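Local coordinates for Non-structural protein 3 (Porcine deltacoronavirus, PDB 6LN0) that joins a macro domain, of a family known for binding ADP-ribose, to a papain-like protease domain that probably cleaves the viral polyprotein, at residues N293-V296 / A297-A301; T73-F76 / D77-L81; E101-Y104 / Q105-S109; T153-K156 / N157-Q160. All coordinates share one frame; numbering follows the deposited sequence.

Contact 1: N293-V296 / A297-A301; sequences NRFV and AWIYA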
# COMPACT_ATOMS: atom_id res chain seq x y z
N ASN A 293 -5.99 -21.39 -10.69
CA ASN A 293 -5.67 -19.97 -10.63
C ASN A 293 -4.64 -19.65 -9.55
O ASN A 293 -3.63 -19.01 -9.82
CB ASN A 293 -6.94 -19.16 -10.44
CG ASN A 293 -7.67 -18.92 -11.74
OD1 ASN A 293 -7.68 -19.78 -12.62
ND2 ASN A 293 -8.26 -17.74 -11.88
N ARG A 294 -4.88 -20.11 -8.32
CA ARG A 294 -3.98 -19.72 -7.25
C ARG A 294 -2.60 -20.35 -7.44
O ARG A 294 -1.57 -19.65 -7.38
CB ARG A 294 -4.60 -20.10 -5.90
CG ARG A 294 -5.77 -19.19 -5.57
CD ARG A 294 -6.65 -19.71 -4.44
NE ARG A 294 -6.08 -19.39 -3.14
CZ ARG A 294 -5.91 -20.26 -2.14
NH1 ARG A 294 -6.28 -21.52 -2.27
NH2 ARG A 294 -5.36 -19.86 -1.00
N PHE A 295 -2.56 -21.66 -7.72
CA PHE A 295 -1.30 -22.38 -7.86
C PHE A 295 -0.44 -21.78 -8.95
O PHE A 295 0.77 -21.59 -8.76
CB PHE A 295 -1.61 -23.84 -8.16
CG PHE A 295 -0.42 -24.74 -8.16
CD1 PHE A 295 0.44 -24.78 -7.08
CD2 PHE A 295 -0.18 -25.60 -9.23
CE1 PHE A 295 1.53 -25.64 -7.05
CE2 PHE A 295 0.91 -26.47 -9.22
CZ PHE A 295 1.77 -26.49 -8.14
N VAL A 296 -1.03 -21.45 -10.10
CA VAL A 296 -0.29 -20.87 -11.21
C VAL A 296 0.19 -19.47 -10.87
O VAL A 296 1.31 -19.08 -11.22
CB VAL A 296 -1.15 -20.87 -12.48
CG1 VAL A 296 -0.47 -20.09 -13.56
CG2 VAL A 296 -1.38 -22.31 -12.97
N ALA A 297 -0.67 -18.68 -10.22
CA ALA A 297 -0.27 -17.33 -9.82
C ALA A 297 0.90 -17.39 -8.83
O ALA A 297 1.86 -16.62 -8.94
CB ALA A 297 -1.46 -16.59 -9.21
N TRP A 298 0.83 -18.32 -7.89
CA TRP A 298 1.98 -18.56 -7.03
C TRP A 298 3.24 -18.89 -7.83
O TRP A 298 4.34 -18.47 -7.46
CB TRP A 298 1.66 -19.68 -6.04
CG TRP A 298 2.78 -19.97 -5.12
CD1 TRP A 298 3.25 -19.18 -4.09
CD2 TRP A 298 3.59 -21.15 -5.12
NE1 TRP A 298 4.30 -19.81 -3.46
CE2 TRP A 298 4.53 -21.02 -4.06
CE3 TRP A 298 3.62 -22.31 -5.90
CZ2 TRP A 298 5.48 -21.99 -3.79
CZ3 TRP A 298 4.56 -23.28 -5.61
CH2 TRP A 298 5.48 -23.12 -4.57
N ILE A 299 3.12 -19.64 -8.93
CA ILE A 299 4.33 -19.97 -9.69
C ILE A 299 4.91 -18.72 -10.32
O ILE A 299 6.12 -18.48 -10.27
CB ILE A 299 4.06 -21.04 -10.76
CG1 ILE A 299 3.40 -22.26 -10.16
CG2 ILE A 299 5.34 -21.39 -11.47
CD1 ILE A 299 4.30 -23.29 -9.82
N TYR A 300 4.05 -17.90 -10.93
CA TYR A 300 4.53 -16.70 -11.60
C TYR A 300 5.16 -15.73 -10.61
O TYR A 300 6.20 -15.12 -10.91
CB TYR A 300 3.39 -16.01 -12.33
CG TYR A 300 3.19 -16.45 -13.76
CD1 TYR A 300 3.83 -15.79 -14.80
CD2 TYR A 300 2.33 -17.50 -14.07
CE1 TYR A 300 3.63 -16.16 -16.10
CE2 TYR A 300 2.12 -17.87 -15.37
CZ TYR A 300 2.78 -17.20 -16.38
OH TYR A 300 2.59 -17.57 -17.70
N ALA A 301 4.54 -15.54 -9.43
CA ALA A 301 5.08 -14.59 -8.46
C ALA A 301 6.37 -15.10 -7.82
O ALA A 301 7.27 -14.32 -7.51
CB ALA A 301 4.04 -14.28 -7.37
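Phe295 and Trp298 meet obliquely on one side of an alpha-helix, 293-302, in the papain-like protease domain. Phe295 CE1 comes to 4.1 Å from Trp298 CE3, the two side chains crossing at a slant. Ile299 sends CD1 over one face of the Phe295 ring, 4.4 Å from Phe295 CZ. A second pair runs along the helix: Val296 CG1 sits opposite the backbone N (chi1 171°), which lays it beside the ring of Tyr300, 3.8 Å from Tyr300 CD2, both side chains pointing the same way. Val296 O lies near the plane of that ring, at its edge. Underneath run the regular i to i+4 bonds. The straightest is Trp298 N to Arg294 O, 2.8 Å at 172°; the one from Ile299 N to Phe295 O, 3.1 Å, is more bent at 140°. The helix is largely buried. Trp298 and Phe295 pack on helices 278-287 and 313-322, and Trp298 NE1 is hydrogen-bonded to Leu224 O. Ala297 faces helix 228-237, Tyr300 meets the Phe261 ring edge-to-face, and Arg294 forms a salt bridge with Glu286.

Contact 2: T73-F76 / D77-L81; sequences TDSF and DAKKL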
# COMPACT_ATOMS: atom_id res chain seq x y z
N THR A 73 -7.24 46.07 18.75
CA THR A 73 -7.90 46.80 19.81
C THR A 73 -7.66 46.06 21.11
O THR A 73 -7.51 44.83 21.12
CB THR A 73 -9.39 46.91 19.46
OG1 THR A 73 -9.57 47.99 18.55
CG2 THR A 73 -10.20 47.15 20.63
N ASP A 74 -7.59 46.81 22.21
CA ASP A 74 -7.59 46.22 23.53
C ASP A 74 -8.90 45.45 23.73
O ASP A 74 -9.87 45.65 23.02
CB ASP A 74 -7.41 47.31 24.58
CG ASP A 74 -7.10 46.78 25.96
OD1 ASP A 74 -7.99 46.19 26.59
OD2 ASP A 74 -5.96 46.96 26.43
N SER A 75 -8.93 44.56 24.72
CA SER A 75 -10.13 43.77 24.95
C SER A 75 -11.08 44.37 25.99
O SER A 75 -12.12 43.76 26.27
CB SER A 75 -9.75 42.38 25.38
OG SER A 75 -8.83 42.47 26.44
N PHE A 76 -10.74 45.51 26.60
CA PHE A 76 -11.62 46.20 27.53
C PHE A 76 -12.22 45.27 28.57
O PHE A 76 -11.49 44.62 29.31
CB PHE A 76 -12.72 46.94 26.77
CG PHE A 76 -12.20 48.07 25.92
CD1 PHE A 76 -11.62 47.82 24.69
CD2 PHE A 76 -12.28 49.39 26.36
CE1 PHE A 76 -11.14 48.85 23.91
CE2 PHE A 76 -11.82 50.43 25.58
CZ PHE A 76 -11.23 50.16 24.35
N ASP A 77 -13.56 45.18 28.62
CA ASP A 77 -14.20 44.38 29.66
C ASP A 77 -13.86 42.90 29.53
O ASP A 77 -13.72 42.21 30.54
CB ASP A 77 -15.71 44.57 29.63
CG ASP A 77 -16.18 45.72 30.53
OD1 ASP A 77 -16.13 45.54 31.77
OD2 ASP A 77 -16.60 46.79 30.01
N ALA A 78 -13.68 42.40 28.30
CA ALA A 78 -13.41 40.99 28.09
C ALA A 78 -12.05 40.55 28.59
O ALA A 78 -11.77 39.35 28.60
CB ALA A 78 -13.52 40.63 26.61
N LYS A 79 -11.19 41.49 29.01
CA LYS A 79 -9.90 41.11 29.58
C LYS A 79 -10.09 40.17 30.78
O LYS A 79 -9.28 39.25 30.97
CB LYS A 79 -9.11 42.37 29.98
CG LYS A 79 -7.64 42.11 30.36
CD LYS A 79 -6.74 43.27 29.97
CE LYS A 79 -6.05 43.03 28.62
NZ LYS A 79 -5.89 44.33 27.89
N LYS A 80 -11.15 40.37 31.58
CA LYS A 80 -11.45 39.48 32.71
C LYS A 80 -11.47 38.02 32.28
O LYS A 80 -11.15 37.13 33.08
CB LYS A 80 -12.81 39.80 33.37
CG LYS A 80 -13.29 41.26 33.41
CD LYS A 80 -14.81 41.33 33.67
CE LYS A 80 -15.40 42.71 33.36
NZ LYS A 80 -16.90 42.81 33.60
N LEU A 81 -11.86 37.75 31.04
CA LEU A 81 -12.07 36.39 30.58
C LEU A 81 -10.81 35.73 30.03
O LEU A 81 -10.82 34.51 29.85
CB LEU A 81 -13.18 36.37 29.52
CG LEU A 81 -14.55 36.71 30.13
CD1 LEU A 81 -15.31 37.72 29.29
CD2 LEU A 81 -15.38 35.44 30.37
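Asp74 and Lys79 meet across the connection in the macro domain where strand 71-74 gives way, through an Asx turn, to a short 3-10 segment leading to strand 83-89. The charged part comes first. The Lys79 and Asp74 side chains cross at about a right angle, and Lys79 NZ touches both oxygens, forming a salt bridge to Asp74 OD2 at 3.0 Å and a weak hydrogen bond to Asp74 OD1. The lysine chain is bent at three torsions along its length to bring its ammonium group back over the turn. Asp74 OD1 is also the acceptor that defines the Asx turn: it takes Phe76 N at 2.8 Å on its anti lone pair, the one facing away from OD2. With an amide and an ammonium group both on it, this carboxylate is probably kept ionised. Beyond it, Lys80 NZ makes a weaker salt bridge to Asp77 OD1.

The backbone bonds show the 3-10 character. Ala78 N reaches Ser75 O at 2.9 Å, weakly because the angle is only 128°. Lys79 N reaches Phe76 O on a straighter line, 160°, but from above the carbonyl plane, away from a lone pair.

Packing is supplied by Ser75, whose OG sits in the crowded position between N and C (chi1 51°), hydrogen-bonded to Val83 O. Near that bond the aliphatic part of the lysine passes the hydroxyl twice, with Lys79 CB and Lys79 CE each 3.6 Å from Ser75 OG.

Contact 3: E101-Y104 / Q105-S109; sequences ELLY and QAYKS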
# COMPACT_ATOMS: atom_id res chain seq x y z
N GLU A 101 -10.34 33.64 -2.74
CA GLU A 101 -9.07 34.34 -2.59
C GLU A 101 -9.15 35.34 -1.44
O GLU A 101 -8.31 35.32 -0.53
CB GLU A 101 -8.69 35.02 -3.91
CG GLU A 101 -7.63 36.12 -3.82
CD GLU A 101 -6.21 35.58 -3.69
OE1 GLU A 101 -6.04 34.34 -3.63
OE2 GLU A 101 -5.27 36.41 -3.67
N LEU A 102 -10.16 36.21 -1.46
CA LEU A 102 -10.34 37.18 -0.37
C LEU A 102 -10.55 36.48 0.97
O LEU A 102 -10.13 37.01 2.01
CB LEU A 102 -11.53 38.10 -0.68
CG LEU A 102 -11.76 38.59 -2.11
CD1 LEU A 102 -12.79 39.71 -2.14
CD2 LEU A 102 -10.48 39.05 -2.79
N LEU A 103 -11.20 35.32 0.97
CA LEU A 103 -11.25 34.51 2.18
C LEU A 103 -9.85 34.11 2.63
O LEU A 103 -9.51 34.21 3.82
CB LEU A 103 -12.11 33.26 1.94
CG LEU A 103 -13.57 33.26 2.37
CD1 LEU A 103 -14.15 31.86 2.27
CD2 LEU A 103 -13.74 33.81 3.79
N TYR A 104 -9.02 33.68 1.68
CA TYR A 104 -7.67 33.24 2.02
C TYR A 104 -6.83 34.40 2.51
O TYR A 104 -6.07 34.26 3.48
CB TYR A 104 -7.00 32.56 0.83
CG TYR A 104 -5.49 32.48 0.96
CD1 TYR A 104 -4.90 31.49 1.73
CD2 TYR A 104 -4.67 33.42 0.35
CE1 TYR A 104 -3.52 31.42 1.87
CE2 TYR A 104 -3.30 33.36 0.48
CZ TYR A 104 -2.73 32.36 1.24
OH TYR A 104 -1.36 32.31 1.37
N GLN A 105 -6.92 35.55 1.85
CA GLN A 105 -6.16 36.69 2.32
C GLN A 105 -6.77 37.32 3.57
O GLN A 105 -6.16 38.21 4.16
CB GLN A 105 -5.99 37.72 1.20
CG GLN A 105 -5.08 37.26 0.05
CD GLN A 105 -3.59 37.40 0.35
OE1 GLN A 105 -3.19 38.21 1.20
NE2 GLN A 105 -2.76 36.62 -0.34
N ALA A 106 -7.96 36.86 4.00
CA ALA A 106 -8.47 37.31 5.29
C ALA A 106 -7.84 36.52 6.43
O ALA A 106 -7.45 37.11 7.44
CB ALA A 106 -10.00 37.17 5.33
N TYR A 107 -7.70 35.21 6.28
CA TYR A 107 -7.06 34.42 7.32
C TYR A 107 -5.56 34.67 7.36
O TYR A 107 -4.95 34.62 8.44
CB TYR A 107 -7.34 32.94 7.12
CG TYR A 107 -8.77 32.55 7.34
CD1 TYR A 107 -9.68 32.56 6.30
CD2 TYR A 107 -9.21 32.13 8.59
CE1 TYR A 107 -10.98 32.19 6.49
CE2 TYR A 107 -10.51 31.76 8.80
CZ TYR A 107 -11.40 31.79 7.74
OH TYR A 107 -12.71 31.41 7.93
N LYS A 108 -4.94 34.89 6.19
CA LYS A 108 -3.56 35.35 6.14
C LYS A 108 -3.41 36.63 6.92
O LYS A 108 -2.45 36.82 7.68
CB LYS A 108 -3.12 35.57 4.69
CG LYS A 108 -1.60 35.53 4.46
CD LYS A 108 -1.15 36.42 3.28
CE LYS A 108 0.37 36.41 3.12
NZ LYS A 108 1.02 37.63 3.70
N SER A 109 -4.39 37.52 6.77
CA SER A 109 -4.40 38.79 7.47
C SER A 109 -4.47 38.61 8.98
O SER A 109 -4.03 39.51 9.71
CB SER A 109 -5.59 39.59 6.94
OG SER A 109 -5.92 40.64 7.81
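Gln105 reaches out between Glu101, a turn earlier, and the neighbouring Tyr104. Its CB starts beside the backbone, 3.8 Å from Glu101 O. CG, placed opposite the carbonyl carbon (chi1 -69°), lies alongside the glutamate and comes to 3.8 Å from Glu101 OE2; the two side chains point the same way, with carboxylate and amide planes turned 47° apart. A bend at the next torsion swings the amide round to the tyrosine, and CD comes to 4.1 Å from Tyr104 CE2. At the tip, NE2 is at the edge of the ring and near its plane, 3.4 Å from Tyr104 CE2, while the amide stands almost upright to the ring, the planes 81° apart.

All of this decorates the solvent side of helix 99-110 in the macro domain. On the buried side Leu103 and Tyr107 run side by side, Leu103 CD2 lying 4.2 Å from Tyr107 CE1, and both rest on helix 131-141, touching Ser134; Tyr107 OH is hydrogen-bonded to Leu122 N. The tyrosine also brings its ring edge close to the preceding turn, with Tyr107 CD1 only 3.0 Å from Leu103 O.

That carbonyl has two amide donors. Tyr107 N makes a good i to i+4 bond to it, and Ala106 N adds a weak i to i+3 bond, having only a weak bond to Leu102 O as well, so the helix is locally a little irregular here. The bonds just before and just after are regular: Gln105 N meets Glu101 O at 2.8 Å and Lys108 N meets Tyr104 O at 3.0 Å.

Contact 4: T153-K156 / N157-Q160; sequences TMNK and NHLQ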
# COMPACT_ATOMS: atom_id res chain seq x y z
N THR A 153 -18.03 27.87 15.97
CA THR A 153 -19.03 27.57 14.95
C THR A 153 -20.46 27.92 15.39
O THR A 153 -20.96 28.99 15.04
CB THR A 153 -18.88 26.09 14.53
OG1 THR A 153 -19.88 25.74 13.57
CG2 THR A 153 -18.89 25.11 15.73
N MET A 154 -21.10 27.04 16.18
CA MET A 154 -22.56 27.03 16.42
C MET A 154 -23.36 26.59 15.18
O MET A 154 -24.45 27.10 14.92
CB MET A 154 -23.06 28.38 16.92
CG MET A 154 -22.91 28.60 18.40
SD MET A 154 -23.82 30.09 18.78
CE MET A 154 -23.94 30.85 17.15
N ASN A 155 -22.83 25.63 14.42
CA ASN A 155 -23.58 25.01 13.33
C ASN A 155 -23.55 23.49 13.38
O ASN A 155 -24.36 22.86 12.68
CB ASN A 155 -23.06 25.49 11.96
CG ASN A 155 -24.03 25.20 10.81
OD1 ASN A 155 -24.19 24.06 10.39
ND2 ASN A 155 -24.65 26.25 10.28
N LYS A 156 -22.66 22.88 14.16
CA LYS A 156 -22.71 21.45 14.49
C LYS A 156 -22.61 20.53 13.27
O LYS A 156 -22.41 19.32 13.43
CB LYS A 156 -23.99 21.15 15.28
CG LYS A 156 -23.93 21.54 16.77
CD LYS A 156 -25.32 21.78 17.38
CE LYS A 156 -25.75 23.25 17.29
NZ LYS A 156 -27.22 23.39 17.03
N ASN A 157 -22.76 21.07 12.05
CA ASN A 157 -22.40 20.37 10.82
C ASN A 157 -20.99 20.68 10.39
O ASN A 157 -20.41 19.92 9.59
CB ASN A 157 -23.34 20.75 9.67
CG ASN A 157 -24.70 20.12 9.79
OD1 ASN A 157 -24.91 19.20 10.60
ND2 ASN A 157 -25.65 20.60 8.99
N HIS A 158 -20.43 21.77 10.89
CA HIS A 158 -19.09 22.18 10.53
C HIS A 158 -18.02 21.30 11.14
O HIS A 158 -16.88 21.30 10.66
CB HIS A 158 -18.89 23.64 10.93
CG HIS A 158 -19.73 24.59 10.14
ND1 HIS A 158 -20.13 25.81 10.62
CD2 HIS A 158 -20.23 24.50 8.88
CE1 HIS A 158 -20.84 26.44 9.70
NE2 HIS A 158 -20.92 25.66 8.63
N LEU A 159 -18.33 20.52 12.19
CA LEU A 159 -17.30 19.61 12.67
C LEU A 159 -17.03 18.51 11.64
O LEU A 159 -15.92 17.98 11.58
CB LEU A 159 -17.65 19.04 14.06
CG LEU A 159 -16.37 18.69 14.87
CD1 LEU A 159 -16.59 18.72 16.39
CD2 LEU A 159 -15.69 17.35 14.49
N GLN A 160 -18.03 18.19 10.82
CA GLN A 160 -17.81 17.24 9.73
C GLN A 160 -17.09 17.90 8.56
O GLN A 160 -16.10 17.36 8.04
CB GLN A 160 -19.13 16.64 9.23
CG GLN A 160 -19.68 15.55 10.12
CD GLN A 160 -21.05 15.89 10.65
OE1 GLN A 160 -21.95 16.25 9.88
NE2 GLN A 160 -21.22 15.78 11.96
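His158 carries the close packing here, held by Thr153 at its rim and by Asn155 over one face. Thr153 OG1 lies near the imidazole plane and is hydrogen-bonded to His158 ND1 at 3.0 Å; either atom could give the proton. The hydroxyl stands opposite the threonine's own backbone N (chi1 177°), beside the carbonyl carbon, and there it also takes a weak bond from Asn155 N. Asn155 CB sits over the ring, 3.2 Å from His158 ND1, and its amide stacks on the same group: CG is 3.6 Å above the ring plane and offset toward the rim, with the two planes 24° apart. The bond to Thr153 OG1 probably limits rotation of the ring, while Asn155 covers one face.

The fold element is the loop that leaves strand 146-152 of the macro-domain sheet and turns into helix 158-165. Thr153 and His158 both touch Ile121.

The outer side is looser. Asn155 OD1 passes Asn157 CB at 3.5 Å. Lys156 has a positive phi of 61°, and its side chain sets off away from 157-160. Gln160 NE2 approaches Lys156 O no closer than 4.0 Å.

Three of the four contacts belong to the macro-domain end of this elongated chain, and contact 1 to the protease end. Contacts 3 and 4 have centres about 21 Å apart, contacts 2 and 3 about 25 Å, and contacts 2 and 4 about 27 Å, none of them touching. The six-stranded sheet relates all three: contact 2 starts on the end of 71-74, one of its two outermost strands, contact 3 lies on the helix between strands 83-89 and 117-120, and contact 4 follows strand 146-152. Contact 1 lies across the chain's centre, about 52 Å from contact 4 and 73 Å from contact 2, centre to centre. None supplies a ligand to the zinc ion, which Cys334, Cys335, Cys360 and Cys363 bind.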